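Nucleoside-triphosphatase THEP1 (Aquifex aeolicus, PDB 1YE8) hydrolyses the nucleoside triphosphates ATP, GTP, CTP, TTP and UTP to the diphosphates and phosphate, and has no kinase activity. Local coordinates at residues A[1-5]-A[172-176]; A[27-33]-A[100-106]; A[44-48]-A[59-63]; A[67-71]-A[110-114]. All coordinates share one frame. Residues are numbered along the deposited sequence.

Interaction 1 (A[1-5]-A[172-176])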
loop_
_atom_site.group_PDB
_atom_site.type_symbol
_atom_site.label_atom_id
_atom_site.label_comp_id
_atom_site.label_asym_id
_atom_site.label_seq_id
_atom_site.Cartn_x
_atom_site.Cartn_y
_atom_site.Cartn_z
HETATM N N MSE A 1 -1.435 11.001 -10.969
HETATM C CA MSE A 1 -0.862 9.708 -11.455
HETATM C C MSE A 1 -1.087 8.645 -10.372
HETATM O O MSE A 1 -0.699 8.851 -9.221
HETATM C CB MSE A 1 0.630 9.903 -11.763
HETATM C CG MSE A 1 1.410 8.646 -12.094
HETATM SE SE MSE A 1 1.006 7.994 -13.866
HETATM C CE MSE A 1 1.373 9.568 -14.946
ATOM N N LYS A 2 -1.734 7.539 -10.731
ATOM C CA LYS A 2 -1.971 6.424 -9.790
ATOM C C LYS A 2 -1.221 5.222 -10.335
ATOM O O LYS A 2 -1.506 4.779 -11.454
ATOM C CB LYS A 2 -3.466 6.051 -9.680
ATOM C CG LYS A 2 -4.465 7.162 -9.318
ATOM C CD LYS A 2 -4.281 7.616 -7.880
ATOM C CE LYS A 2 -5.315 8.623 -7.385
ATOM N NZ LYS A 2 -5.421 9.828 -8.245
ATOM N N ILE A 3 -0.246 4.724 -9.582
ATOM C CA ILE A 3 0.503 3.523 -9.967
ATOM C C ILE A 3 0.001 2.381 -9.097
ATOM O O ILE A 3 0.129 2.452 -7.856
ATOM C CB ILE A 3 2.035 3.705 -9.699
ATOM C CG1 ILE A 3 2.593 4.995 -10.329
ATOM C CG2 ILE A 3 2.799 2.463 -10.154
ATOM C CD1 ILE A 3 2.582 4.992 -11.839
ATOM N N ILE A 4 -0.571 1.351 -9.726
ATOM C CA ILE A 4 -1.099 0.195 -9.004
ATOM C C ILE A 4 -0.223 -0.993 -9.346
ATOM O O ILE A 4 -0.151 -1.419 -10.504
ATOM C CB ILE A 4 -2.563 -0.084 -9.401
ATOM C CG1 ILE A 4 -3.429 1.147 -9.135
ATOM C CG2 ILE A 4 -3.085 -1.300 -8.623
ATOM C CD1 ILE A 4 -4.856 1.018 -9.532
ATOM N N ILE A 5 0.431 -1.547 -8.327
ATOM C CA ILE A 5 1.341 -2.681 -8.492
ATOM C C ILE A 5 0.670 -3.932 -7.948
ATOM O O ILE A 5 0.226 -3.980 -6.799
ATOM C CB ILE A 5 2.672 -2.425 -7.751
ATOM C CG1 ILE A 5 3.361 -1.165 -8.280
ATOM C CG2 ILE A 5 3.595 -3.660 -7.871
ATOM C CD1 ILE A 5 4.387 -0.579 -7.323
ATOM N N ILE A 172 8.210 3.296 -13.838
ATOM C CA ILE A 172 7.381 3.892 -12.788
ATOM C C ILE A 172 7.859 5.306 -12.448
ATOM O O ILE A 172 7.060 6.249 -12.439
ATOM C CB ILE A 172 7.368 2.976 -11.524
ATOM C CG1 ILE A 172 6.635 1.662 -11.833
ATOM C CG2 ILE A 172 6.719 3.698 -10.324
ATOM C CD1 ILE A 172 6.747 0.609 -10.721
ATOM N N LEU A 173 9.161 5.450 -12.194
ATOM C CA LEU A 173 9.708 6.751 -11.788
ATOM C C LEU A 173 9.596 7.839 -12.860
ATOM O O LEU A 173 9.365 8.998 -12.528
ATOM C CB LEU A 173 11.140 6.618 -11.258
ATOM C CG LEU A 173 11.268 5.835 -9.941
ATOM C CD1 LEU A 173 12.731 5.694 -9.588
ATOM C CD2 LEU A 173 10.512 6.491 -8.782
ATOM N N SER A 174 9.705 7.453 -14.130
ATOM C CA SER A 174 9.461 8.390 -15.230
ATOM C C SER A 174 8.016 8.900 -15.259
ATOM O O SER A 174 7.773 10.100 -15.447
ATOM C CB SER A 174 9.817 7.759 -16.576
ATOM O OG SER A 174 9.533 8.664 -17.633
ATOM N N LEU A 175 7.061 7.986 -15.069
ATOM C CA LEU A 175 5.640 8.339 -15.059
ATOM C C LEU A 175 5.308 9.295 -13.922
ATOM O O LEU A 175 4.524 10.228 -14.096
ATOM C CB LEU A 175 4.760 7.082 -14.990
ATOM C CG LEU A 175 4.626 6.346 -16.328
ATOM C CD1 LEU A 175 4.200 4.901 -16.125
ATOM C CD2 LEU A 175 3.659 7.098 -17.245
ATOM N N LEU A 176 5.907 9.060 -12.760
ATOM C CA LEU A 176 5.863 10.032 -11.679
ATOM C C LEU A 176 6.810 11.160 -12.127
ATOM O O LEU A 176 7.619 10.958 -13.022
ATOM C CB LEU A 176 6.278 9.371 -10.352
ATOM C CG LEU A 176 5.407 8.188 -9.862
ATOM C CD1 LEU A 176 6.093 7.386 -8.769
ATOM C CD2 LEU A 176 4.008 8.633 -9.396
#

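Interaction 2 (A[27-33]-A[100-106])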
loop_
_atom_site.group_PDB
_atom_site.type_symbol
_atom_site.label_atom_id
_atom_site.label_comp_id
_atom_site.label_asym_id
_atom_site.label_seq_id
_atom_site.Cartn_x
_atom_site.Cartn_y
_atom_site.Cartn_z
ATOM N N ARG A 27 9.314 13.270 -0.990
ATOM C CA ARG A 27 8.059 13.287 -1.742
ATOM C C ARG A 27 7.108 12.176 -1.296
ATOM O O ARG A 27 5.897 12.302 -1.472
ATOM C CB ARG A 27 8.321 13.112 -3.231
ATOM C CG ARG A 27 9.013 14.303 -3.886
ATOM C CD ARG A 27 9.494 13.986 -5.295
ATOM N NE ARG A 27 8.357 13.817 -6.196
ATOM C CZ ARG A 27 8.456 13.413 -7.454
ATOM N NH1 ARG A 27 9.652 13.149 -7.968
ATOM N NH2 ARG A 27 7.368 13.297 -8.201
ATOM N N ALA A 28 7.653 11.089 -0.754
ATOM C CA ALA A 28 6.860 9.899 -0.452
ATOM C C ALA A 28 6.320 9.955 0.967
ATOM O O ALA A 28 7.095 10.139 1.910
ATOM C CB ALA A 28 7.700 8.654 -0.648
ATOM N N ILE A 29 5.000 9.803 1.120
ATOM C CA ILE A 29 4.378 9.784 2.456
ATOM C C ILE A 29 3.365 8.643 2.507
ATOM O O ILE A 29 2.479 8.561 1.649
ATOM C CB ILE A 29 3.673 11.125 2.805
ATOM C CG1 ILE A 29 4.561 12.351 2.537
ATOM C CG2 ILE A 29 3.193 11.094 4.244
ATOM C CD1 ILE A 29 3.762 13.697 2.456
ATOM N N GLY A 30 3.472 7.771 3.506
ATOM C CA GLY A 30 2.531 6.664 3.630
ATOM C C GLY A 30 3.126 5.500 4.392
ATOM O O GLY A 30 3.839 5.690 5.379
ATOM N N PHE A 31 2.854 4.283 3.935
ATOM C CA PHE A 31 3.339 3.113 4.637
ATOM C C PHE A 31 3.483 1.933 3.714
ATOM O O PHE A 31 2.845 1.871 2.631
ATOM C CB PHE A 31 2.435 2.765 5.846
ATOM C CG PHE A 31 1.079 2.201 5.459
ATOM C CD1 PHE A 31 0.924 0.859 5.145
ATOM C CD2 PHE A 31 -0.036 3.033 5.381
ATOM C CE1 PHE A 31 -0.314 0.345 4.784
ATOM C CE2 PHE A 31 -1.278 2.521 5.005
ATOM C CZ PHE A 31 -1.413 1.173 4.717
ATOM N N TRP A 32 4.271 0.969 4.182
ATOM C CA TRP A 32 4.337 -0.346 3.563
ATOM C C TRP A 32 4.214 -1.429 4.619
ATOM O O TRP A 32 4.118 -1.132 5.822
ATOM C CB TRP A 32 5.596 -0.525 2.690
ATOM C CG TRP A 32 6.904 -0.392 3.439
ATOM C CD1 TRP A 32 7.627 -1.396 4.026
ATOM C CD2 TRP A 32 7.619 0.821 3.687
ATOM N NE1 TRP A 32 8.758 -0.877 4.616
ATOM C CE2 TRP A 32 8.776 0.481 4.427
ATOM C CE3 TRP A 32 7.408 2.167 3.349
ATOM C CZ2 TRP A 32 9.723 1.445 4.837
ATOM C CZ3 TRP A 32 8.343 3.120 3.770
ATOM C CH2 TRP A 32 9.480 2.743 4.495
ATOM N N THR A 33 4.153 -2.675 4.167
ATOM C CA THR A 33 3.880 -3.794 5.061
ATOM C C THR A 33 4.951 -4.860 4.878
ATOM O O THR A 33 5.133 -5.384 3.773
ATOM C CB THR A 33 2.467 -4.351 4.775
ATOM O OG1 THR A 33 1.489 -3.364 5.138
ATOM C CG2 THR A 33 2.140 -5.553 5.682
ATOM N N ARG A 100 3.965 17.346 -6.068
ATOM C CA ARG A 100 5.200 16.567 -6.040
ATOM C C ARG A 100 5.093 15.381 -5.081
ATOM O O ARG A 100 5.826 14.404 -5.215
ATOM C CB ARG A 100 6.410 17.439 -5.668
ATOM C CG ARG A 100 6.714 18.560 -6.652
ATOM C CD ARG A 100 7.465 18.108 -7.891
ATOM N NE ARG A 100 8.798 17.608 -7.576
ATOM C CZ ARG A 100 9.554 16.913 -8.416
ATOM N NH1 ARG A 100 9.110 16.624 -9.632
ATOM N NH2 ARG A 100 10.755 16.501 -8.032
ATOM N N LYS A 101 4.197 15.482 -4.104
ATOM C CA LYS A 101 4.051 14.415 -3.121
ATOM C C LYS A 101 3.343 13.205 -3.722
ATOM O O LYS A 101 2.463 13.317 -4.602
ATOM C CB LYS A 101 3.291 14.897 -1.871
ATOM C CG LYS A 101 3.941 16.036 -1.088
ATOM C CD LYS A 101 5.269 15.684 -0.443
ATOM C CE LYS A 101 5.720 16.846 0.450
ATOM N NZ LYS A 101 7.128 16.684 0.884
ATOM N N VAL A 102 3.745 12.049 -3.216
ATOM C CA VAL A 102 3.216 10.759 -3.657
ATOM C C VAL A 102 2.804 9.975 -2.421
ATOM O O VAL A 102 3.631 9.736 -1.527
ATOM C CB VAL A 102 4.259 9.961 -4.476
ATOM C CG1 VAL A 102 3.667 8.630 -4.937
ATOM C CG2 VAL A 102 4.753 10.799 -5.668
ATOM N N ILE A 103 1.525 9.601 -2.375
ATOM C CA ILE A 103 0.980 8.795 -1.281
ATOM C C ILE A 103 1.379 7.344 -1.495
ATOM O O ILE A 103 1.256 6.834 -2.606
ATOM C CB ILE A 103 -0.563 8.933 -1.234
ATOM C CG1 ILE A 103 -0.944 10.424 -1.111
ATOM C CG2 ILE A 103 -1.129 8.099 -0.083
ATOM C CD1 ILE A 103 -2.434 10.683 -1.230
ATOM N N ILE A 104 1.827 6.679 -0.427
ATOM C CA ILE A 104 2.328 5.296 -0.509
ATOM C C ILE A 104 1.419 4.364 0.286
ATOM O O ILE A 104 1.208 4.590 1.474
ATOM C CB ILE A 104 3.769 5.202 0.056
ATOM C CG1 ILE A 104 4.697 6.230 -0.608
ATOM C CG2 ILE A 104 4.282 3.778 -0.032
ATOM C CD1 ILE A 104 4.965 6.047 -2.107
ATOM N N ILE A 105 0.866 3.336 -0.365
ATOM C CA ILE A 105 -0.072 2.431 0.329
ATOM C C ILE A 105 0.241 0.976 -0.037
ATOM O O ILE A 105 -0.247 0.463 -1.063
ATOM C CB ILE A 105 -1.565 2.748 -0.034
ATOM C CG1 ILE A 105 -1.863 4.261 -0.022
ATOM C CG2 ILE A 105 -2.497 2.002 0.946
ATOM C CD1 ILE A 105 -3.313 4.594 -0.380
ATOM N N ASP A 106 1.033 0.298 0.784
ATOM C CA ASP A 106 1.302 -1.131 0.569
ATOM C C ASP A 106 0.876 -1.819 1.862
ATOM O O ASP A 106 1.529 -1.640 2.899
ATOM C CB ASP A 106 2.796 -1.357 0.262
ATOM C CG ASP A 106 3.202 -2.809 0.356
ATOM O OD1 ASP A 106 2.622 -3.651 -0.377
ATOM O OD2 ASP A 106 4.099 -3.195 1.126
#

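Interaction 3 (A[44-48]-A[59-63])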
loop_
_atom_site.group_PDB
_atom_site.type_symbol
_atom_site.label_atom_id
_atom_site.label_comp_id
_atom_site.label_asym_id
_atom_site.label_seq_id
_atom_site.Cartn_x
_atom_site.Cartn_y
_atom_site.Cartn_z
ATOM N N ARG A 44 8.006 -17.088 8.610
ATOM C CA ARG A 44 7.009 -15.952 8.716
ATOM C C ARG A 44 5.913 -16.223 9.746
ATOM O O ARG A 44 5.244 -17.260 9.702
ATOM C CB ARG A 44 6.349 -15.644 7.367
ATOM C CG ARG A 44 5.463 -14.398 7.396
ATOM C CD ARG A 44 4.894 -14.001 6.053
ATOM N NE ARG A 44 3.835 -14.910 5.622
ATOM C CZ ARG A 44 3.249 -14.882 4.432
ATOM N NH1 ARG A 44 3.616 -13.989 3.519
ATOM N NH2 ARG A 44 2.280 -15.750 4.153
ATOM N N THR A 45 5.730 -15.265 10.655
ATOM C CA THR A 45 4.714 -15.376 11.707
ATOM C C THR A 45 3.734 -14.212 11.716
ATOM O O THR A 45 2.766 -14.231 12.457
ATOM C CB THR A 45 5.364 -15.393 13.099
ATOM O OG1 THR A 45 6.043 -14.150 13.312
ATOM C CG2 THR A 45 6.466 -16.467 13.212
ATOM N N GLY A 46 3.991 -13.186 10.923
ATOM C CA GLY A 46 3.109 -12.036 10.927
ATOM C C GLY A 46 3.525 -10.954 9.967
ATOM O O GLY A 46 4.395 -11.165 9.102
ATOM N N PHE A 47 2.909 -9.786 10.149
ATOM C CA PHE A 47 3.100 -8.623 9.290
ATOM C C PHE A 47 3.163 -7.349 10.115
ATOM O O PHE A 47 2.378 -7.165 11.054
ATOM C CB PHE A 47 1.978 -8.523 8.252
ATOM C CG PHE A 47 1.880 -9.728 7.357
ATOM C CD1 PHE A 47 1.141 -10.840 7.752
ATOM C CD2 PHE A 47 2.551 -9.763 6.131
ATOM C CE1 PHE A 47 1.048 -11.965 6.938
ATOM C CE2 PHE A 47 2.466 -10.894 5.311
ATOM C CZ PHE A 47 1.710 -11.991 5.722
ATOM N N ARG A 48 4.057 -6.455 9.704
ATOM C CA ARG A 48 4.345 -5.204 10.384
ATOM C C ARG A 48 4.082 -4.038 9.439
ATOM O O ARG A 48 4.572 -4.027 8.320
ATOM C CB ARG A 48 5.825 -5.192 10.829
ATOM C CG ARG A 48 6.185 -4.103 11.812
ATOM C CD ARG A 48 7.651 -4.086 12.230
ATOM N NE ARG A 48 8.342 -5.347 11.992
ATOM C CZ ARG A 48 8.756 -6.192 12.941
ATOM N NH1 ARG A 48 8.553 -5.944 14.230
ATOM N NH2 ARG A 48 9.381 -7.302 12.591
ATOM N N PHE A 59 0.688 -5.762 13.208
ATOM C CA PHE A 59 -0.771 -5.712 13.248
ATOM C C PHE A 59 -1.459 -7.019 12.861
ATOM O O PHE A 59 -2.667 -7.137 12.985
ATOM C CB PHE A 59 -1.302 -4.564 12.371
ATOM C CG PHE A 59 -1.169 -4.803 10.870
ATOM C CD1 PHE A 59 -0.003 -4.452 10.199
ATOM C CD2 PHE A 59 -2.220 -5.341 10.146
ATOM C CE1 PHE A 59 0.127 -4.651 8.809
ATOM C CE2 PHE A 59 -2.096 -5.565 8.758
ATOM C CZ PHE A 59 -0.912 -5.209 8.093
ATOM N N SER A 60 -0.696 -7.999 12.389
ATOM C CA SER A 60 -1.263 -9.289 12.041
ATOM C C SER A 60 -0.249 -10.341 12.430
ATOM O O SER A 60 0.930 -10.194 12.127
ATOM C CB SER A 60 -1.532 -9.349 10.541
ATOM O OG SER A 60 -1.987 -10.629 10.152
ATOM N N SER A 61 -0.694 -11.391 13.116
ATOM C CA SER A 61 0.240 -12.397 13.616
ATOM C C SER A 61 -0.458 -13.722 13.858
ATOM O O SER A 61 -1.625 -13.752 14.252
ATOM C CB SER A 61 0.893 -11.936 14.935
ATOM O OG SER A 61 1.787 -12.920 15.472
ATOM N N LYS A 62 0.284 -14.808 13.646
ATOM C CA LYS A 62 -0.143 -16.136 14.088
ATOM C C LYS A 62 -0.378 -16.206 15.608
ATOM O O LYS A 62 -1.123 -17.069 16.057
ATOM C CB LYS A 62 0.854 -17.206 13.629
ATOM C CG LYS A 62 0.927 -17.305 12.111
ATOM C CD LYS A 62 1.750 -18.473 11.632
ATOM C CE LYS A 62 1.664 -18.542 10.137
ATOM N NZ LYS A 62 1.893 -19.897 9.610
ATOM N N PHE A 63 0.227 -15.302 16.383
ATOM C CA PHE A 63 -0.003 -15.289 17.832
ATOM C C PHE A 63 -1.235 -14.499 18.244
ATOM O O PHE A 63 -1.675 -14.600 19.397
ATOM C CB PHE A 63 1.187 -14.674 18.572
ATOM C CG PHE A 63 2.482 -15.415 18.415
ATOM C CD1 PHE A 63 2.620 -16.731 18.871
ATOM C CD2 PHE A 63 3.589 -14.776 17.861
ATOM C CE1 PHE A 63 3.838 -17.407 18.739
ATOM C CE2 PHE A 63 4.817 -15.443 17.724
ATOM C CZ PHE A 63 4.941 -16.760 18.167
HETATM O O HOH W 1 4.831 -19.826 10.458
HETATM O O HOH W 2 4.297 -12.226 14.642
#

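Interaction 4 (A[67-71]-A[110-114])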
loop_
_atom_site.group_PDB
_atom_site.type_symbol
_atom_site.label_atom_id
_atom_site.label_comp_id
_atom_site.label_asym_id
_atom_site.label_seq_id
_atom_site.Cartn_x
_atom_site.Cartn_y
_atom_site.Cartn_z
ATOM N N LYS A 67 -11.157 -12.053 15.748
ATOM C CA LYS A 67 -12.287 -12.448 14.910
ATOM C C LYS A 67 -11.966 -12.201 13.434
ATOM O O LYS A 67 -12.625 -12.747 12.552
ATOM C CB LYS A 67 -13.560 -11.691 15.310
ATOM C CG LYS A 67 -14.830 -12.544 15.294
ATOM C CD LYS A 67 -16.087 -11.673 15.272
ATOM C CE LYS A 67 -17.128 -12.137 16.300
ATOM N NZ LYS A 67 -18.253 -12.906 15.689
ATOM N N LYS A 68 -10.954 -11.368 13.174
ATOM C CA LYS A 68 -10.551 -11.019 11.816
ATOM C C LYS A 68 -9.346 -11.874 11.462
ATOM O O LYS A 68 -8.244 -11.670 11.985
ATOM C CB LYS A 68 -10.242 -9.516 11.694
ATOM C CG LYS A 68 -11.298 -8.597 12.331
ATOM C CD LYS A 68 -12.685 -8.810 11.746
ATOM C CE LYS A 68 -13.765 -8.237 12.673
ATOM N NZ LYS A 68 -14.994 -9.088 12.760
ATOM N N LEU A 69 -9.582 -12.866 10.615
ATOM C CA LEU A 69 -8.574 -13.876 10.306
ATOM C C LEU A 69 -8.285 -13.935 8.818
ATOM O O LEU A 69 -9.203 -13.861 8.004
ATOM C CB LEU A 69 -9.062 -15.262 10.759
ATOM C CG LEU A 69 -9.252 -15.481 12.262
ATOM C CD1 LEU A 69 -10.013 -16.787 12.537
ATOM C CD2 LEU A 69 -7.919 -15.476 13.014
ATOM N N VAL A 70 -7.011 -14.075 8.477
ATOM C CA VAL A 70 -6.602 -14.493 7.133
ATOM C C VAL A 70 -5.733 -15.727 7.342
ATOM O O VAL A 70 -4.577 -15.617 7.765
ATOM C CB VAL A 70 -5.839 -13.377 6.363
ATOM C CG1 VAL A 70 -5.354 -13.890 5.001
ATOM C CG2 VAL A 70 -6.709 -12.122 6.207
ATOM N N GLY A 71 -6.308 -16.899 7.050
ATOM C CA GLY A 71 -5.704 -18.171 7.407
ATOM C C GLY A 71 -5.418 -18.234 8.900
ATOM O O GLY A 71 -6.329 -18.099 9.726
ATOM N N LYS A 110 -6.338 -8.017 1.923
ATOM C CA LYS A 110 -7.354 -8.558 2.801
ATOM C C LYS A 110 -7.154 -8.189 4.281
ATOM O O LYS A 110 -8.112 -7.835 4.956
ATOM C CB LYS A 110 -7.437 -10.078 2.645
ATOM C CG LYS A 110 -8.667 -10.660 3.332
ATOM C CD LYS A 110 -9.896 -10.528 2.444
ATOM C CE LYS A 110 -11.080 -11.286 3.009
ATOM N NZ LYS A 110 -11.426 -10.799 4.377
HETATM N N MSE A 111 -5.920 -8.264 4.774
HETATM C CA MSE A 111 -5.669 -7.962 6.183
HETATM C C MSE A 111 -5.957 -6.508 6.510
HETATM O O MSE A 111 -6.604 -6.210 7.519
HETATM C CB MSE A 111 -4.248 -8.323 6.565
HETATM C CG MSE A 111 -3.976 -9.786 6.377
HETATM SE SE MSE A 111 -2.172 -10.251 6.814
HETATM C CE MSE A 111 -1.222 -8.797 5.978
ATOM N N GLU A 112 -5.571 -5.609 5.618
ATOM C CA GLU A 112 -5.771 -4.183 5.842
ATOM C C GLU A 112 -7.244 -3.786 5.699
ATOM O O GLU A 112 -7.730 -2.885 6.393
ATOM C CB GLU A 112 -4.904 -3.381 4.862
ATOM C CG GLU A 112 -3.417 -3.614 5.079
ATOM C CD GLU A 112 -2.822 -4.794 4.319
ATOM O OE1 GLU A 112 -3.522 -5.576 3.632
ATOM O OE2 GLU A 112 -1.576 -4.935 4.384
ATOM N N LEU A 113 -7.948 -4.468 4.801
ATOM C CA LEU A 113 -9.315 -4.100 4.434
ATOM C C LEU A 113 -10.347 -4.454 5.508
ATOM O O LEU A 113 -11.500 -4.077 5.378
ATOM C CB LEU A 113 -9.686 -4.671 3.052
ATOM C CG LEU A 113 -8.956 -3.947 1.904
ATOM C CD1 LEU A 113 -9.089 -4.737 0.616
ATOM C CD2 LEU A 113 -9.462 -2.537 1.684
ATOM N N PHE A 114 -9.933 -5.135 6.583
ATOM C CA PHE A 114 -10.815 -5.294 7.739
ATOM C C PHE A 114 -11.112 -3.954 8.409
ATOM O O PHE A 114 -12.088 -3.843 9.148
ATOM C CB PHE A 114 -10.202 -6.240 8.766
ATOM C CG PHE A 114 -10.308 -7.690 8.416
ATOM C CD1 PHE A 114 -11.548 -8.324 8.346
ATOM C CD2 PHE A 114 -9.166 -8.440 8.204
ATOM C CE1 PHE A 114 -11.626 -9.697 8.044
ATOM C CE2 PHE A 114 -9.247 -9.803 7.904
ATOM C CZ PHE A 114 -10.472 -10.420 7.820
HETATM O O HOH W 3 -10.164 -13.114 5.576
#

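Interaction 1 (A[1-5]-A[172-176])
Strand 2-6 and the last turn of helix 168-175 meet through apolar side chains, apart from Met1 CE against the Leu175 carbonyl; no hydrogen bond crosses between 1-5 and 172-176. The nearest CA pairs, Met1 with Leu176 at 6.7 Å and Ile3 with Ile172 at 7.4 Å, give a spacing that side chains must fill.

Aliphatic contacts carry the buried part. Ile3 CG2 lies 4.1 Å from Ile172 CG2, Ile3 CG1 is 4.0 Å from Leu176 CD2, and Ile5 CD1 comes within 4.3 Å of Ile172 CD1.

Contacts of selenomethionine Met1 close the exposed end. Its CG sits 3.7 Å from Leu176 CD2, SE is 4.0 Å from Leu175 CB, and CE reaches Leu175 O at 3.3 Å.

The bond from Leu176 N to Ile172 O (3.1 Å) closes the final helical turn, Leu176 being the first residue to leave helical angles. Helix 13-24 adjoins the same core, with Ile20 touching both Ile5 and Ile172. This is helix-on-sheet packing of an alpha/beta P-loop NTPase domain, joining the two chain ends; lacking polar pairs, it rests on van der Waals contact and burial of 295 Å², summed over both sides.

Interaction 2 (A[27-33]-A[100-106])
Arg27 lays its guanidinium flat on that of Arg100, centres 3.8 Å apart and planes at 19°. The like charges come as close as 3.5 Å, between Arg27 NH1 and Arg100 NH2. Arg27 NE donates to Arg100 O at 2.8 Å, and the two NH1 atoms find carbonyls of Glu177 and Arg178.

The two segments run parallel, their end-to-end directions 2° apart. Val102 N bonds Arg27 O (2.8 Å), Ile29 N bonds Val102 O (3.0 Å), Ile104 N bonds Ile29 O (2.9 Å), Phe31 N bonds Ile104 O (3.0 Å) and Asp106 N bonds Phe31 O (3.0 Å). The chain turns a corner at Gly30, where a CB would fall 2.0 Å from Ile104 O and jam against the Ile29 carbonyl; strand 28-29 edges the parallel sheet, while 31-36 enters the antiparallel one. On one face Ala28 CB meets Ile104 CG1 at 3.9 Å; on the other Phe31 CZ meets Ile105 CG2 at 4.0 Å.

At the far end Thr33 N donates to Asp106 OD2 (3.1 Å) and Thr33 OG1 to Asp106 O (2.8 Å). The Asp106 side chain is about 4 Å from the magnesium ion. An acidic residue ending a hydrophobic strand is consistent with a Walker B motif: strand pairing fixes the Asp106 backbone, and hydrogen bonds from Thr33 N and with the hydroxyls of Thr136 (to OD1) and P-loop Thr14 (to OD2) orient its carboxylate within the predicted ATP site.

Interaction 3 (A[44-48]-A[59-63])
The beta hairpin of strands 46-51 and 56-61 is joined here at its open end, with strand axes 4.6 Å apart and directions 161° apart, hence antiparallel. Phe47 N donates to Ser60 O at 2.8 Å, whereas Phe47 O receives Phe59 N at 3.1 Å and, weakly, Ser60 N at 3.5 Å. Two residues opposite one make a classic beta bulge. Next comes the non-hydrogen-bonded pair Gly46 and Ser61, whose CA atoms are only 3.9 Å apart; a CB on Gly46 would lie 2.5 Å from Ser60 O. Lys62 N then bonds Thr45 O at 2.8 Å.

Side chains add modest packing: Phe47 CB is 4.3 Å from Phe59 CE1, and the Phe47 ring meets Tyr73 edge-to-face. One water links Thr45 OG1 (2.9 Å) with Ser61 OG (2.7 Å); at the exposed end another bridges Arg44 O (2.7 Å) and Lys62 NZ (3.1 Å). Ser61 OG also accepts from Phe63 N at 3.0 Å, an ST turn where the strand ends.

A second bulge sets Thr45 and Gly46 against Val36 of the adjoining strand. With the Phe47 side chain about 6 Å from the magnesium ion, the arrangement is that of a bulged antiparallel hairpin lying beside the probable nucleotide site of a RecA-like domain.

Interaction 4 (A[67-71]-A[110-114])
Lys110 opens the second segment with two links of different kind. Its CG packs 3.8 Å from Val70 CG2, while its NZ reaches a water at 2.9 Å that in turn donates to Leu69 O at 2.7 Å; this bridge is the polar connection between 67-71 and 110-114, since no direct hydrogen bond crosses. Met111, a selenomethionine, follows with CG 3.6 Å from the same Val70 CG2, so one methyl group meets Lys110 and Met111 and, further on, Phe114. Met111 also touches the hairpin, CB against Phe59 and SE against Ser60.

Residues 110-114 have helical backbone angles without the regular bonds, the one internal bond, Leu113 N to Lys110 O, being weak at 3.4 Å. They belong to the loop that follows strand 102-105 and its predicted ATP-binding residues and leads to helix 116-126, while 69-70 is an edge strand of the antiparallel sheet; the contact thus ties the parallel-sheet core of this P-loop NTPase to the outer margin of its second sheet. Leu113 O accepts from Arg119, anchoring the loop to helix 116-126.

Phe114 completes the segment. Lys68 CB stands over its ring face, 3.6 Å from the centroid and 5° off the normal, a well-aligned CH-pi contact, and Lys68 CD is 3.6 Å from Phe114 CD1. At the ring edge lie Leu69 O, 3.7 Å from Phe114 CZ, and Val70 CG2, 3.8 Å from Phe114 CE2.

Interactions 1 and 2 are buried and both reach the parallel sheet, their centres about 12 Å apart; the first sets a helix on a strand by largely apolar contact, the second pairs strands mainly through backbone bonds, with polar side chains at its ends. Interaction 3, partly buried, lies within the antiparallel sheet, and interaction 4, at the surface, sets a loop against its edge strand; both include bridging waters. Strand 31-36 carries interaction 2 into this sheet, where Thr33 CG2 packs 3.8 Å from Phe59 CE1. Interactions 3 and 4 also touch, with Ser60 OG 3.4 Å from Met111 SE, whereas interaction 1 lies across the chain's centre, its centre about 29 Å from that of interaction 3 and about 27 Å from that of interaction 4.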